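Phosphoribosylaminoimidazole-succinocarboxamide synthase (Saccharomyces cerevisiae, PDB 2CNQ) catalyses the ATP-dependent joining of aspartate to the carboxylate of 4-carboxy-5-aminoimidazole ribotide, forming SAICAR in de novo purine biosynthesis. Local coordinates at residues A[53-57]-A[292-296]. Residue numbers count along the deposited sequence, not the author numbering.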
loop_
_atom_site.group_PDB
_atom_site.type_symbol
_atom_site.label_atom_id
_atom_site.label_comp_id
_atom_site.label_asym_id
_atom_site.label_seq_id
_atom_site.Cartn_x
_atom_site.Cartn_y
_atom_site.Cartn_z
ATOM N N LYS A 53 11.911 4.452 -4.814
ATOM C CA LYS A 53 10.820 3.986 -3.985
ATOM C C LYS A 53 9.785 3.292 -4.810
ATOM O O LYS A 53 9.242 2.296 -4.388
ATOM C CB LYS A 53 10.241 5.167 -3.269
ATOM C CG LYS A 53 9.019 4.853 -2.458
ATOM C CD LYS A 53 8.588 6.059 -1.682
ATOM C CE LYS A 53 7.241 5.876 -1.066
ATOM N NZ LYS A 53 6.152 6.166 -2.025
ATOM N N GLY A 54 9.465 3.840 -5.973
ATOM C CA GLY A 54 8.452 3.227 -6.772
ATOM C C GLY A 54 8.826 1.888 -7.282
ATOM O O GLY A 54 7.980 1.026 -7.467
ATOM N N ILE A 55 10.100 1.677 -7.528
ATOM C CA ILE A 55 10.560 0.355 -7.876
ATOM C C ILE A 55 10.302 -0.573 -6.708
ATOM O O ILE A 55 9.817 -1.659 -6.860
ATOM C CB ILE A 55 12.024 0.391 -8.247
ATOM C CG1 ILE A 55 12.196 1.195 -9.538
ATOM C CG2 ILE A 55 12.533 -1.011 -8.392
ATOM C CD1 ILE A 55 13.617 1.406 -9.917
ATOM N N LEU A 56 10.614 -0.125 -5.509
ATOM C CA LEU A 56 10.375 -0.948 -4.336
ATOM C C LEU A 56 8.933 -1.256 -4.180
ATOM O O LEU A 56 8.562 -2.399 -3.913
ATOM C CB LEU A 56 10.940 -0.259 -3.135
ATOM C CG LEU A 56 10.925 -1.071 -1.867
ATOM C CD1 LEU A 56 12.058 -0.637 -1.018
ATOM C CD2 LEU A 56 9.652 -0.937 -1.100
ATOM N N LEU A 57 8.072 -0.283 -4.350
ATOM C CA LEU A 57 6.658 -0.555 -4.182
ATOM C C LEU A 57 6.200 -1.552 -5.188
ATOM O O LEU A 57 5.366 -2.383 -4.887
ATOM C CB LEU A 57 5.860 0.699 -4.336
ATOM C CG LEU A 57 6.203 1.834 -3.410
ATOM C CD1 LEU A 57 5.341 2.999 -3.744
ATOM C CD2 LEU A 57 6.106 1.446 -1.981
ATOM N N TYR A 292 12.450 1.589 4.037
ATOM C CA TYR A 292 11.654 0.868 3.083
ATOM C C TYR A 292 12.428 -0.299 2.571
ATOM O O TYR A 292 11.882 -1.376 2.407
ATOM C CB TYR A 292 11.257 1.757 1.925
ATOM C CG TYR A 292 10.039 2.590 2.163
ATOM C CD1 TYR A 292 9.055 2.602 1.216
ATOM C CD2 TYR A 292 9.874 3.359 3.293
ATOM C CE1 TYR A 292 7.927 3.366 1.379
ATOM C CE2 TYR A 292 8.761 4.130 3.459
ATOM C CZ TYR A 292 7.796 4.139 2.490
ATOM O OH TYR A 292 6.730 4.928 2.697
ATOM N N ILE A 293 13.693 -0.081 2.261
ATOM C CA ILE A 293 14.487 -1.169 1.726
ATOM C C ILE A 293 14.665 -2.251 2.753
ATOM O O ILE A 293 14.649 -3.404 2.405
ATOM C CB ILE A 293 15.796 -0.611 1.191
ATOM C CG1 ILE A 293 15.513 0.122 -0.111
ATOM C CG2 ILE A 293 16.796 -1.715 0.986
ATOM C CD1 ILE A 293 16.632 0.989 -0.592
ATOM N N GLU A 294 14.824 -1.896 4.012
ATOM C CA GLU A 294 14.947 -2.918 5.022
ATOM C C GLU A 294 13.691 -3.736 5.102
ATOM O O GLU A 294 13.745 -4.941 5.207
ATOM C CB GLU A 294 15.287 -2.290 6.339
ATOM C CG GLU A 294 15.440 -3.278 7.459
ATOM C CD GLU A 294 16.623 -4.205 7.320
ATOM O OE1 GLU A 294 16.755 -5.060 8.196
ATOM O OE2 GLU A 294 17.453 -4.042 6.438
ATOM N N ALA A 295 12.544 -3.083 5.060
ATOM C CA ALA A 295 11.316 -3.829 5.041
ATOM C C ALA A 295 11.303 -4.750 3.848
ATOM O O ALA A 295 10.948 -5.902 3.957
ATOM C CB ALA A 295 10.141 -2.923 5.006
ATOM N N TYR A 296 11.636 -4.218 2.694
ATOM C CA TYR A 296 11.640 -5.001 1.492
ATOM C C TYR A 296 12.515 -6.197 1.635
ATOM O O TYR A 296 12.134 -7.292 1.301
ATOM C CB TYR A 296 12.103 -4.137 0.328
ATOM C CG TYR A 296 12.319 -4.917 -0.905
ATOM C CD1 TYR A 296 13.549 -5.480 -1.187
ATOM C CD2 TYR A 296 11.293 -5.150 -1.784
ATOM C CE1 TYR A 296 13.732 -6.239 -2.308
ATOM C CE2 TYR A 296 11.471 -5.910 -2.891
ATOM C CZ TYR A 296 12.689 -6.452 -3.142
ATOM O OH TYR A 296 12.837 -7.219 -4.262
#
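A largely apolar helix-helix contact joins the first turn of helix 53-67 to the C-terminal helix 282-300, bringing together parts of the chain more than 230 residues apart. The two short segments run nearly parallel, at 23°, with their axes 10.6 Å apart, and side chains bridge the gap without a single hydrogen bond between the segments. Leu56 does most of this work. Its CD1 lies 3.7 Å from Ile293 CG1, 3.8 Å from Tyr296 CB and 3.9 Å from Tyr292 CB, so one methyl group settles among Tyr292, Ile293 and, one turn further on, Tyr296. Leu56 CD1 also lies 3.5 Å from the backbone O of Tyr292, a van der Waals contact with a carbonyl that accepts the helical hydrogen bond from Tyr296 N. Trp304 and Pro238 border the same leucine. The Tyr292 ring meets Leu57 along its edge, CE1 to CD2 at 4.3 Å, while the extended Lys53 chain lays its CE 3.6 Å from CE1 of that ring. Both polar tips then converge on Asp239, a residue of the AMZ pocket: Lys53 NZ, which also hydrogen-bonds Arg38 O, forms a salt bridge with OD1, and Tyr292 OH hydrogen-bonds OD2. The general principle is division by polarity: hydrocarbon makes the direct helix-to-helix contact, whereas the buried charge and hydroxyl share a carboxylate, tying both helices to strand 228-245 at a residue that lines the AMZ pocket.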